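Local coordinates for protein trans-2-enoyl-CoA reductase [NADH] (Treponema denticola ATCC 35405, PDB 4GGO) that reduces the carbon-carbon double bond of trans-2-enoyl-CoA substrates such as crotonyl-CoA with NADH, a step of fatty acid synthesis, at residues 76-81 against 112-117; 87-92 against 395-400; 163-168 against 199-204; 321-326 against 336-341. All coordinates share one frame; numbering follows the deposited sequence.

How the interactions relate
Interactions 1 and 4 mark the two ends of one seven-stranded parallel Rossmann sheet: strand 114-118 is its outermost strand beyond 77-82, and strand 338-339 closes the other side. Their centres lie about 23 Å apart. Around the NAD(+) site, the V81 side chain of interaction 1 comes within about 4 Å of that of A121, G80 lies close to C58, and the I340 side chain of interaction 4 is about 6 Å from that of Y62. Interaction 3 packs a loop on helix 195-205, the side chain of V204 about 8 Å from that of L148. Interaction 2, about 40 Å from interaction 4 between centres, ties the C-terminal tail to the loop that follows strand 77-82, the strand paired in interaction 1.

Interaction 1 (76-81 against 112-117); sequences AATIGV and LYSVTI
Strands 77-81 and 114-117 run side by side in the same direction, 4.7 Å apart at an angle of 15°, as neighbours in the beta-alpha-beta crossover through helix 95-110 of this Rossmann fold. T78 and G80 alternate as donors and acceptors with Y113, V115 and I117. The bond from T78 N to Y113 O is weak, whereas I117 N lies 2.7 Å from G80 O. At the weak end a water donates to A76 O and Y113 O and accepts from T78 OG1.

At the start of the pair, Y113 CG stands anti to its backbone N (chi1 169°), and the ring presents its edge to A77 CB, 3.6 Å from Y113 CD2, and to I79 CG1. On the face of I79 and V115, V81 and I117 lie alongside each other, V81 CG2 being 4.2 Å from I117 CB, against helix 124-136. The other face is polar: R67 of helix 61-74 bonds T78 OG1 and T116 OG1, and D104 of helix 95-110 bonds S114 OG and T116 OG1. Thus one face of the pair packs mainly through aliphatic side chains, while hydroxyls on the other couple it to charged groups of the adjoining helices.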
loop_
_atom_site.group_PDB
_atom_site.type_symbol
_atom_site.label_atom_id
_atom_site.label_comp_id
_atom_site.label_asym_id
_atom_site.label_seq_id
_atom_site.Cartn_x
_atom_site.Cartn_y
_atom_site.Cartn_z
ATOM N N ALA A 76 14.460 -8.295 10.722
ATOM C CA ALA A 76 15.074 -8.443 9.407
ATOM C C ALA A 76 15.828 -7.199 8.958
ATOM O O ALA A 76 15.504 -6.079 9.356
ATOM C CB ALA A 76 14.024 -8.820 8.371
ATOM N N ALA A 77 16.844 -7.409 8.129
ATOM C CA ALA A 77 17.525 -6.313 7.460
ATOM C C ALA A 77 16.686 -5.913 6.254
ATOM O O ALA A 77 16.226 -6.771 5.501
ATOM C CB ALA A 77 18.914 -6.741 7.026
ATOM N N THR A 78 16.469 -4.614 6.077
ATOM C CA THR A 78 15.616 -4.151 4.989
ATOM C C THR A 78 16.276 -3.094 4.112
ATOM O O THR A 78 16.939 -2.180 4.602
ATOM C CB THR A 78 14.275 -3.574 5.503
ATOM O OG1 THR A 78 14.508 -2.334 6.185
ATOM C CG2 THR A 78 13.583 -4.553 6.441
ATOM N N ILE A 79 16.089 -3.241 2.807
ATOM C CA ILE A 79 16.386 -2.177 1.865
ATOM C C ILE A 79 15.060 -1.675 1.310
ATOM O O ILE A 79 14.273 -2.451 0.768
ATOM C CB ILE A 79 17.274 -2.660 0.709
ATOM C CG1 ILE A 79 18.654 -3.065 1.231
ATOM C CG2 ILE A 79 17.408 -1.572 -0.347
ATOM C CD1 ILE A 79 19.552 -3.661 0.175
ATOM N N GLY A 80 14.808 -0.382 1.467
ATOM C CA GLY A 80 13.574 0.209 0.985
ATOM C C GLY A 80 13.812 1.152 -0.176
ATOM O O GLY A 80 14.804 1.880 -0.204
ATOM N N VAL A 81 12.898 1.134 -1.139
ATOM C CA VAL A 81 12.973 2.021 -2.289
ATOM C C VAL A 81 11.673 2.801 -2.445
ATOM O O VAL A 81 10.589 2.219 -2.443
ATOM C CB VAL A 81 13.242 1.238 -3.589
ATOM C CG1 VAL A 81 13.205 2.173 -4.786
ATOM C CG2 VAL A 81 14.578 0.517 -3.510
ATOM N N LEU A 112 19.397 -2.285 13.868
ATOM C CA LEU A 112 19.045 -3.019 12.659
ATOM C C LEU A 112 19.677 -2.382 11.427
ATOM O O LEU A 112 19.806 -1.159 11.347
ATOM C CB LEU A 112 17.525 -3.057 12.486
ATOM C CG LEU A 112 16.696 -3.702 13.597
ATOM C CD1 LEU A 112 15.210 -3.519 13.322
ATOM C CD2 LEU A 112 17.041 -5.176 13.736
ATOM N N TYR A 113 20.067 -3.212 10.465
ATOM C CA TYR A 113 20.534 -2.706 9.181
ATOM C C TYR A 113 19.351 -2.184 8.375
ATOM O O TYR A 113 18.372 -2.900 8.160
ATOM C CB TYR A 113 21.261 -3.795 8.390
ATOM C CG TYR A 113 21.533 -3.416 6.949
ATOM C CD1 TYR A 113 22.627 -2.631 6.611
ATOM C CD2 TYR A 113 20.695 -3.846 5.927
ATOM C CE1 TYR A 113 22.877 -2.283 5.296
ATOM C CE2 TYR A 113 20.936 -3.503 4.612
ATOM C CZ TYR A 113 22.029 -2.723 4.302
ATOM O OH TYR A 113 22.270 -2.381 2.991
ATOM N N SER A 114 19.446 -0.937 7.929
ATOM C CA SER A 114 18.386 -0.333 7.134
ATOM C C SER A 114 18.938 0.711 6.173
ATOM O O SER A 114 19.525 1.708 6.592
ATOM C CB SER A 114 17.327 0.297 8.039
ATOM O OG SER A 114 16.296 0.892 7.273
ATOM N N VAL A 115 18.748 0.469 4.880
ATOM C CA VAL A 115 19.166 1.412 3.853
ATOM C C VAL A 115 17.987 1.779 2.960
ATOM O O VAL A 115 17.283 0.906 2.455
ATOM C CB VAL A 115 20.313 0.845 2.995
ATOM C CG1 VAL A 115 20.530 1.700 1.754
ATOM C CG2 VAL A 115 21.590 0.751 3.816
ATOM N N THR A 116 17.773 3.079 2.780
ATOM C CA THR A 116 16.698 3.562 1.925
ATOM C C THR A 116 17.260 4.210 0.666
ATOM O O THR A 116 18.067 5.136 0.741
ATOM C CB THR A 116 15.808 4.580 2.660
ATOM O OG1 THR A 116 15.292 3.989 3.859
ATOM C CG2 THR A 116 14.651 5.018 1.774
ATOM N N ILE A 117 16.837 3.709 -0.489
ATOM C CA ILE A 117 17.239 4.289 -1.763
ATOM C C ILE A 117 16.110 5.134 -2.343
ATOM O O ILE A 117 15.038 4.621 -2.665
ATOM C CB ILE A 117 17.658 3.208 -2.774
ATOM C CG1 ILE A 117 18.886 2.455 -2.259
ATOM C CG2 ILE A 117 17.949 3.830 -4.132
ATOM C CD1 ILE A 117 19.420 1.422 -3.221
HETATM O O HOH W 1 15.531 -3.137 8.993
#

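Interaction 2 (87-92 against 395-400); sequences GSETKY and VERFDR
G87 lies against the backbone of F398 and D399, its CA making a CA-H...O contact of 3.2 Å with F398 O. This is a loop-to-loop contact in which the C-terminal tail folds back onto the loop between strand 77-82 and helix 95-110 of the Rossmann fold. Next, S88 contributes its main chain: S88 C and O pack on D399 CB, and S88 O is also close to F398 CB.

E89 joins the segments by both backbone and side chain. Its carbonyl O accepts a weak, 3.4 Å bond from F398 N and sits near the plane of the F398 ring, at the edge. The side chain is extended, with CG anti to the backbone N (chi1 177°), and passes CG over one face of the R397 guanidinium. E89 OE1 is 3.5 Å from R397 NH2 but well out of the guanidinium plane, a salt bridge of charges alone. R397 directs NE and NH2 at D399 instead, gripping the carboxylate side-on; R400 NH1 adds a further salt bridge to D399 OD2, so two arginines probably offset the nearby acids E89 and D399.

T90 O approaches F398 CD2, and K91 O comes to 3.1 Å from F398 CB. Y92 then lies alongside F398, the side chains pointing the same way and the ring planes 60° apart. V7 and P21 also touch the F398 side chain, and Y98 OH bonds F398 O. The nearest ring atoms are Y92 CE1 and F398 CE1, 3.5 Å apart.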
loop_
_atom_site.group_PDB
_atom_site.type_symbol
_atom_site.label_atom_id
_atom_site.label_comp_id
_atom_site.label_asym_id
_atom_site.label_seq_id
_atom_site.Cartn_x
_atom_site.Cartn_y
_atom_site.Cartn_z
ATOM N N GLY A 87 12.669 17.354 2.044
ATOM C CA GLY A 87 12.006 18.421 2.768
ATOM C C GLY A 87 12.473 19.829 2.459
ATOM O O GLY A 87 11.694 20.631 1.950
ATOM N N SER A 88 13.741 20.111 2.762
ATOM C CA SER A 88 14.318 21.464 2.730
ATOM C C SER A 88 13.881 22.317 3.924
ATOM O O SER A 88 12.901 22.005 4.599
ATOM C CB SER A 88 14.060 22.189 1.400
ATOM O OG SER A 88 13.837 23.572 1.608
ATOM N N GLU A 89 14.623 23.393 4.174
ATOM C CA GLU A 89 14.445 24.206 5.375
ATOM C C GLU A 89 13.086 24.902 5.467
ATOM O O GLU A 89 12.516 25.018 6.552
ATOM C CB GLU A 89 15.573 25.240 5.481
ATOM C CG GLU A 89 15.451 26.194 6.660
ATOM C CD GLU A 89 16.614 27.163 6.750
ATOM O OE1 GLU A 89 17.763 26.740 6.502
ATOM O OE2 GLU A 89 16.379 28.348 7.066
ATOM N N THR A 90 12.565 25.356 4.332
ATOM C CA THR A 90 11.355 26.173 4.335
ATOM C C THR A 90 10.171 25.539 3.608
ATOM O O THR A 90 9.023 25.909 3.846
ATOM C CB THR A 90 11.621 27.566 3.728
ATOM O OG1 THR A 90 11.987 27.427 2.349
ATOM C CG2 THR A 90 12.743 28.270 4.479
ATOM N N LYS A 91 10.447 24.590 2.719
ATOM C CA LYS A 91 9.385 23.971 1.931
ATOM C C LYS A 91 9.068 22.564 2.427
ATOM O O LYS A 91 9.812 21.998 3.220
ATOM C CB LYS A 91 9.758 23.952 0.447
ATOM C CG LYS A 91 10.151 25.316 -0.100
ATOM C CD LYS A 91 9.128 26.378 0.276
ATOM C CE LYS A 91 9.598 27.769 -0.119
ATOM N NZ LYS A 91 8.689 28.831 0.394
ATOM N N TYR A 92 7.956 22.007 1.957
ATOM C CA TYR A 92 7.518 20.687 2.396
ATOM C C TYR A 92 8.176 19.566 1.607
ATOM O O TYR A 92 8.430 19.698 0.411
ATOM C CB TYR A 92 6.003 20.540 2.246
ATOM C CG TYR A 92 5.180 21.404 3.167
ATOM C CD1 TYR A 92 4.976 21.041 4.492
ATOM C CD2 TYR A 92 4.588 22.572 2.708
ATOM C CE1 TYR A 92 4.214 21.824 5.336
ATOM C CE2 TYR A 92 3.824 23.360 3.544
ATOM C CZ TYR A 92 3.640 22.982 4.857
ATOM O OH TYR A 92 2.879 23.762 5.696
ATOM N N VAL A 395 5.902 24.318 13.541
ATOM C CA VAL A 395 7.049 23.555 13.065
ATOM C C VAL A 395 8.196 24.493 12.696
ATOM O O VAL A 395 8.035 25.397 11.876
ATOM C CB VAL A 395 6.673 22.686 11.851
ATOM C CG1 VAL A 395 7.878 21.895 11.367
ATOM C CG2 VAL A 395 5.528 21.750 12.210
ATOM N N GLU A 396 9.352 24.272 13.314
ATOM C CA GLU A 396 10.507 25.147 13.137
ATOM C C GLU A 396 11.103 25.047 11.734
ATOM O O GLU A 396 11.358 26.063 11.088
ATOM C CB GLU A 396 11.562 24.843 14.204
ATOM C CG GLU A 396 11.045 25.036 15.625
ATOM C CD GLU A 396 11.889 24.325 16.663
ATOM O OE1 GLU A 396 11.312 23.591 17.493
ATOM O OE2 GLU A 396 13.125 24.501 16.655
ATOM N N ARG A 397 11.321 23.822 11.266
ATOM C CA ARG A 397 11.820 23.604 9.911
ATOM C C ARG A 397 11.312 22.287 9.325
ATOM O O ARG A 397 10.781 21.442 10.046
ATOM C CB ARG A 397 13.350 23.673 9.872
ATOM C CG ARG A 397 14.057 22.750 10.848
ATOM C CD ARG A 397 15.532 23.108 10.945
ATOM N NE ARG A 397 16.181 23.105 9.637
ATOM C CZ ARG A 397 17.308 23.754 9.359
ATOM N NH1 ARG A 397 17.913 24.470 10.298
ATOM N NH2 ARG A 397 17.827 23.695 8.140
ATOM N N PHE A 398 11.479 22.115 8.018
ATOM C CA PHE A 398 10.855 20.996 7.318
ATOM C C PHE A 398 11.843 20.022 6.679
ATOM O O PHE A 398 11.463 19.218 5.829
ATOM C CB PHE A 398 9.890 21.515 6.253
ATOM C CG PHE A 398 8.788 22.372 6.800
ATOM C CD1 PHE A 398 7.601 21.803 7.225
ATOM C CD2 PHE A 398 8.938 23.746 6.889
ATOM C CE1 PHE A 398 6.583 22.587 7.730
ATOM C CE2 PHE A 398 7.923 24.537 7.394
ATOM C CZ PHE A 398 6.744 23.956 7.814
ATOM N N ASP A 399 13.104 20.093 7.085
ATOM C CA ASP A 399 14.116 19.186 6.557
ATOM C C ASP A 399 14.590 18.204 7.621
ATOM O O ASP A 399 15.665 17.616 7.495
ATOM C CB ASP A 399 15.302 19.974 5.997
ATOM C CG ASP A 399 15.835 20.998 6.977
ATOM O OD1 ASP A 399 15.080 21.403 7.887
ATOM O OD2 ASP A 399 17.009 21.402 6.837
ATOM N N ARG A 400 13.779 18.025 8.661
ATOM C CA ARG A 400 14.147 17.171 9.790
ATOM C C ARG A 400 12.943 16.553 10.502
ATOM O O ARG A 400 11.811 17.018 10.350
ATOM C CB ARG A 400 14.982 17.963 10.801
ATOM C CG ARG A 400 16.477 17.908 10.551
ATOM C CD ARG A 400 17.120 19.277 10.675
ATOM N NE ARG A 400 18.540 19.231 10.343
ATOM C CZ ARG A 400 19.020 19.276 9.104
ATOM N NH1 ARG A 400 18.194 19.366 8.072
ATOM N NH2 ARG A 400 20.329 19.228 8.896
#

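Interaction 3 (163-168 against 199-204)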
loop_
_atom_site.group_PDB
_atom_site.type_symbol
_atom_site.label_atom_id
_atom_site.label_comp_id
_atom_site.label_asym_id
_atom_site.label_seq_id
_atom_site.Cartn_x
_atom_site.Cartn_y
_atom_site.Cartn_z
ATOM N N LYS A 163 0.615 7.077 -18.572
ATOM C CA LYS A 163 -0.313 7.533 -17.543
ATOM C C LYS A 163 -1.476 6.560 -17.373
ATOM O O LYS A 163 -2.132 6.187 -18.345
ATOM C CB LYS A 163 -0.836 8.932 -17.880
ATOM C CG LYS A 163 0.121 10.052 -17.512
ATOM C CD LYS A 163 -0.321 11.390 -18.082
ATOM C CE LYS A 163 0.458 11.731 -19.345
ATOM N NZ LYS A 163 0.083 13.067 -19.886
ATOM N N SER A 164 -1.725 6.149 -16.134
ATOM C CA SER A 164 -2.817 5.224 -15.846
ATOM C C SER A 164 -4.132 5.967 -15.641
ATOM O O SER A 164 -4.142 7.127 -15.225
ATOM C CB SER A 164 -2.498 4.380 -14.610
ATOM O OG SER A 164 -2.431 5.184 -13.445
ATOM N N VAL A 165 -5.237 5.295 -15.946
ATOM C CA VAL A 165 -6.563 5.840 -15.690
ATOM C C VAL A 165 -7.392 4.844 -14.882
ATOM O O VAL A 165 -7.098 3.648 -14.864
ATOM C CB VAL A 165 -7.312 6.176 -16.997
ATOM C CG1 VAL A 165 -6.481 7.115 -17.863
ATOM C CG2 VAL A 165 -7.656 4.904 -17.758
ATOM N N LEU A 166 -8.422 5.345 -14.208
ATOM C CA LEU A 166 -9.315 4.499 -13.428
ATOM C C LEU A 166 -10.714 4.569 -14.022
ATOM O O LEU A 166 -11.568 5.307 -13.530
ATOM C CB LEU A 166 -9.351 4.963 -11.972
ATOM C CG LEU A 166 -8.004 5.204 -11.288
ATOM C CD1 LEU A 166 -8.211 5.652 -9.851
ATOM C CD2 LEU A 166 -7.136 3.958 -11.345
ATOM N N LYS A 167 -10.947 3.802 -15.084
ATOM C CA LYS A 167 -12.187 3.918 -15.846
ATOM C C LYS A 167 -12.713 2.561 -16.322
ATOM O O LYS A 167 -11.947 1.607 -16.456
ATOM C CB LYS A 167 -11.983 4.878 -17.029
ATOM C CG LYS A 167 -11.753 6.328 -16.605
ATOM C CD LYS A 167 -11.777 7.306 -17.768
ATOM C CE LYS A 167 -10.587 7.135 -18.684
ATOM N NZ LYS A 167 -10.425 8.340 -19.548
ATOM N N PRO A 168 -14.032 2.467 -16.571
ATOM C CA PRO A 168 -14.622 1.213 -17.050
ATOM C C PRO A 168 -14.465 1.049 -18.558
ATOM O O PRO A 168 -13.866 1.901 -19.213
ATOM C CB PRO A 168 -16.100 1.388 -16.710
ATOM C CG PRO A 168 -16.321 2.852 -16.856
ATOM C CD PRO A 168 -15.058 3.502 -16.350
ATOM N N ALA A 199 -4.029 0.256 -22.396
ATOM C CA ALA A 199 -2.662 -0.234 -22.517
ATOM C C ALA A 199 -1.738 0.492 -21.547
ATOM O O ALA A 199 -0.884 -0.123 -20.908
ATOM C CB ALA A 199 -2.164 -0.074 -23.946
ATOM N N ALA A 200 -1.921 1.805 -21.442
ATOM C CA ALA A 200 -1.108 2.630 -20.557
ATOM C C ALA A 200 -1.289 2.234 -19.095
ATOM O O ALA A 200 -0.327 2.201 -18.330
ATOM C CB ALA A 200 -1.439 4.103 -20.754
ATOM N N THR A 201 -2.527 1.932 -18.713
ATOM C CA THR A 201 -2.828 1.529 -17.344
ATOM C C THR A 201 -2.129 0.220 -16.992
ATOM O O THR A 201 -1.575 0.076 -15.902
ATOM C CB THR A 201 -4.347 1.393 -17.118
ATOM O OG1 THR A 201 -4.981 2.653 -17.375
ATOM C CG2 THR A 201 -4.645 0.969 -15.686
ATOM N N VAL A 202 -2.148 -0.728 -17.925
ATOM C CA VAL A 202 -1.449 -1.997 -17.746
ATOM C C VAL A 202 0.059 -1.769 -17.668
ATOM O O VAL A 202 0.757 -2.414 -16.883
ATOM C CB VAL A 202 -1.770 -2.985 -18.888
ATOM C CG1 VAL A 202 -0.944 -4.255 -18.753
ATOM C CG2 VAL A 202 -3.256 -3.314 -18.904
ATOM N N LYS A 203 0.553 -0.842 -18.483
ATOM C CA LYS A 203 1.968 -0.483 -18.482
ATOM C C LYS A 203 2.409 0.030 -17.118
ATOM O O LYS A 203 3.523 -0.242 -16.672
ATOM C CB LYS A 203 2.249 0.581 -19.546
ATOM C CG LYS A 203 2.846 0.042 -20.833
ATOM C CD LYS A 203 4.251 -0.488 -20.601
ATOM C CE LYS A 203 4.873 -0.998 -21.889
ATOM N NZ LYS A 203 6.237 -1.554 -21.663
ATOM N N VAL A 204 1.524 0.768 -16.456
ATOM C CA VAL A 204 1.850 1.398 -15.184
ATOM C C VAL A 204 1.514 0.513 -13.981
ATOM O O VAL A 204 2.300 0.412 -13.038
ATOM C CB VAL A 204 1.133 2.759 -15.040
ATOM C CG1 VAL A 204 1.440 3.388 -13.694
ATOM C CG2 VAL A 204 1.539 3.693 -16.168
#
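T201 extends from helix 195-205 over the backbone of S164 and V165, its side chain crossing that of V165 at about a right angle. This is a loop-on-helix contact within the catalytic region of the enoyl-CoA reductase: the loop leaving strand 161-163 runs across one flank of the helix. With T201 OG1 anti to the carbonyl carbon (chi1 -60°), the hydroxyl receives V165 N-H at 3.0 Å in an almost straight bond of 174°. T201 OG1 also hydrogen-bonds E197 O, one turn earlier in the helix, so the same hydroxyl links loop amide and helix backbone. T201 CG2, on the other branch, reaches V165 O at 3.7 Å, and that carbonyl is bonded in turn by T248 OG1 from helix 248-266.

S164 lies closest to the helix in its backbone, its CA 4.0 Å from T201 CA. Its CB rests against both T201 CA and V204 CB, each 4.0 Å away, while S164 OG is used elsewhere, in a hydrogen bond to P151 O. On the V204 side chain, CG2 also approaches the backbone N of S164. K203 NZ of the same helix forms salt bridges with E208 and D155. At the end of strand 161-163, the A200 methyl faces the main chain, with A200 CB 3.3 Å from K163 O.

Interaction 4 (321-326 against 336-341)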
loop_
_atom_site.group_PDB
_atom_site.type_symbol
_atom_site.label_atom_id
_atom_site.label_comp_id
_atom_site.label_asym_id
_atom_site.label_seq_id
_atom_site.Cartn_x
_atom_site.Cartn_y
_atom_site.Cartn_z
ATOM N N GLU A 321 0.182 -15.004 9.491
ATOM C CA GLU A 321 -0.859 -15.976 9.166
ATOM C C GLU A 321 -0.877 -16.425 7.704
ATOM O O GLU A 321 -1.762 -17.180 7.300
ATOM C CB GLU A 321 -2.234 -15.434 9.564
ATOM C CG GLU A 321 -2.471 -15.360 11.064
ATOM C CD GLU A 321 -2.846 -16.704 11.663
ATOM O OE1 GLU A 321 -4.056 -16.956 11.848
ATOM O OE2 GLU A 321 -1.934 -17.507 11.946
ATOM N N ARG A 322 0.086 -15.961 6.913
ATOM C CA ARG A 322 0.198 -16.396 5.522
ATOM C C ARG A 322 1.628 -16.791 5.164
ATOM O O ARG A 322 1.892 -17.931 4.784
ATOM C CB ARG A 322 -0.287 -15.307 4.559
ATOM C CG ARG A 322 -1.751 -14.922 4.699
ATOM C CD ARG A 322 -2.678 -16.066 4.317
ATOM N NE ARG A 322 -4.065 -15.624 4.205
ATOM C CZ ARG A 322 -4.882 -15.462 5.240
ATOM N NH1 ARG A 322 -4.451 -15.707 6.470
ATOM N NH2 ARG A 322 -6.129 -15.053 5.047
ATOM N N LEU A 323 2.548 -15.839 5.288
ATOM C CA LEU A 323 3.927 -16.046 4.861
ATOM C C LEU A 323 4.712 -16.944 5.815
ATOM O O LEU A 323 5.386 -17.879 5.384
ATOM C CB LEU A 323 4.645 -14.703 4.702
ATOM C CG LEU A 323 3.988 -13.686 3.765
ATOM C CD1 LEU A 323 4.828 -12.420 3.680
ATOM C CD2 LEU A 323 3.769 -14.286 2.386
ATOM N N TYR A 324 4.625 -16.658 7.109
ATOM C CA TYR A 324 5.427 -17.376 8.095
ATOM C C TYR A 324 4.555 -18.043 9.152
ATOM O O TYR A 324 4.426 -17.549 10.274
ATOM C CB TYR A 324 6.456 -16.434 8.728
ATOM C CG TYR A 324 7.282 -15.702 7.694
ATOM C CD1 TYR A 324 8.364 -16.317 7.078
ATOM C CD2 TYR A 324 6.968 -14.402 7.319
ATOM C CE1 TYR A 324 9.115 -15.656 6.124
ATOM C CE2 TYR A 324 7.713 -13.732 6.365
ATOM C CZ TYR A 324 8.785 -14.364 5.772
ATOM O OH TYR A 324 9.530 -13.700 4.824
ATOM N N ARG A 325 3.959 -19.170 8.776
ATOM C CA ARG A 325 3.063 -19.916 9.650
ATOM C C ARG A 325 3.763 -21.115 10.278
ATOM O O ARG A 325 4.768 -21.603 9.763
ATOM C CB ARG A 325 1.850 -20.409 8.863
ATOM C CG ARG A 325 0.994 -19.309 8.271
ATOM C CD ARG A 325 0.108 -19.859 7.171
ATOM N NE ARG A 325 -0.679 -21.004 7.619
ATOM C CZ ARG A 325 -1.914 -20.916 8.101
ATOM N NH1 ARG A 325 -2.506 -19.734 8.199
ATOM N NH2 ARG A 325 -2.559 -22.010 8.485
ATOM N N LYS A 326 3.208 -21.596 11.385
ATOM C CA LYS A 326 3.754 -22.759 12.074
ATOM C C LYS A 326 3.585 -24.038 11.254
ATOM O O LYS A 326 4.333 -24.996 11.433
ATOM C CB LYS A 326 3.098 -22.925 13.448
ATOM C CG LYS A 326 3.227 -21.707 14.353
ATOM C CD LYS A 326 2.516 -21.928 15.679
ATOM C CE LYS A 326 2.374 -20.632 16.464
ATOM N NZ LYS A 326 3.688 -20.032 16.815
ATOM N N ASN A 336 -4.406 -19.275 -6.849
ATOM C CA ASN A 336 -3.058 -19.141 -6.293
ATOM C C ASN A 336 -2.708 -17.732 -5.813
ATOM O O ASN A 336 -1.542 -17.340 -5.815
ATOM C CB ASN A 336 -2.001 -19.648 -7.281
ATOM C CG ASN A 336 -2.170 -21.117 -7.613
ATOM O OD1 ASN A 336 -1.836 -21.989 -6.809
ATOM N ND2 ASN A 336 -2.686 -21.400 -8.804
ATOM N N ARG A 337 -3.721 -16.980 -5.397
ATOM C CA ARG A 337 -3.511 -15.648 -4.848
ATOM C C ARG A 337 -3.642 -15.679 -3.331
ATOM O O ARG A 337 -4.509 -16.367 -2.791
ATOM C CB ARG A 337 -4.533 -14.662 -5.422
ATOM C CG ARG A 337 -4.499 -14.527 -6.935
ATOM C CD ARG A 337 -5.654 -13.672 -7.442
ATOM N NE ARG A 337 -6.950 -14.215 -7.042
ATOM C CZ ARG A 337 -8.087 -13.998 -7.696
ATOM N NH1 ARG A 337 -8.090 -13.252 -8.793
ATOM N NH2 ARG A 337 -9.219 -14.534 -7.258
ATOM N N ILE A 338 -2.778 -14.939 -2.645
ATOM C CA ILE A 338 -2.922 -14.753 -1.208
ATOM C C ILE A 338 -4.065 -13.773 -0.961
ATOM O O ILE A 338 -4.128 -12.718 -1.590
ATOM C CB ILE A 338 -1.627 -14.215 -0.571
ATOM C CG1 ILE A 338 -0.495 -15.233 -0.724
ATOM C CG2 ILE A 338 -1.849 -13.887 0.898
ATOM C CD1 ILE A 338 0.825 -14.774 -0.144
ATOM N N ARG A 339 -4.972 -14.131 -0.056
ATOM C CA ARG A 339 -6.140 -13.303 0.221
ATOM C C ARG A 339 -6.189 -12.851 1.676
ATOM O O ARG A 339 -6.459 -13.650 2.570
ATOM C CB ARG A 339 -7.427 -14.066 -0.112
ATOM C CG ARG A 339 -7.498 -14.595 -1.535
ATOM C CD ARG A 339 -7.544 -13.461 -2.546
ATOM N NE ARG A 339 -8.768 -12.672 -2.435
ATOM C CZ ARG A 339 -9.886 -12.930 -3.106
ATOM N NH1 ARG A 339 -9.939 -13.960 -3.939
ATOM N NH2 ARG A 339 -10.952 -12.157 -2.946
ATOM N N ILE A 340 -5.930 -11.569 1.913
ATOM C CA ILE A 340 -6.145 -10.997 3.238
ATOM C C ILE A 340 -7.266 -9.966 3.194
ATOM O O ILE A 340 -7.439 -9.172 4.119
ATOM C CB ILE A 340 -4.863 -10.396 3.852
ATOM C CG1 ILE A 340 -4.310 -9.275 2.972
ATOM C CG2 ILE A 340 -3.818 -11.484 4.072
ATOM C CD1 ILE A 340 -3.100 -8.582 3.567
ATOM N N ASP A 341 -8.024 -9.991 2.102
ATOM C CA ASP A 341 -9.272 -9.245 2.013
ATOM C C ASP A 341 -10.418 -10.184 2.375
ATOM O O ASP A 341 -11.586 -9.900 2.103
ATOM C CB ASP A 341 -9.469 -8.688 0.602
ATOM C CG ASP A 341 -9.527 -9.775 -0.456
ATOM O OD1 ASP A 341 -9.006 -10.884 -0.211
ATOM O OD2 ASP A 341 -10.093 -9.520 -1.539
HETATM O O HOH W 2 -4.681 -16.426 1.544
#
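R322, in the last turn of helix 311-323, reaches strand 338-339 at the border of the Rossmann sheet. R322 NH2 donates to R339 O at 2.9 Å, with the acceptor 21° out of the guanidinium plane. A water completes the link, accepting from both R322 NE and R339 N, so the arginine meets the backbone O of R339 directly and its backbone N through water.

Nearer the backbone, R322 CG, set anti to the carbonyl carbon (chi1 -62°), lies 3.9 Å from I338 CG2, the two side chains sliding past each other in opposite directions. I340 CG2 covers one face of the guanidinium, toward its rim. The side chains of L323 and I338 cross at about a right angle, L323 CD2 touching I338 CD1, and L230 of strand 227-233 packs on both residues.

In the next shell, D342 forms a salt bridge with R322 NH2, probably offsetting the arginine's charge. R339 turns from the helix to D341, gripping its carboxylate side-on through NE and NH2, while D333 pairs with R339 NH1. R322 NH1 also bonds E321 O, at 3.2 Å, and R325 NH1, beyond the helix end, reaches E321 O from the opposite face of the carbonyl plane at 2.8 Å.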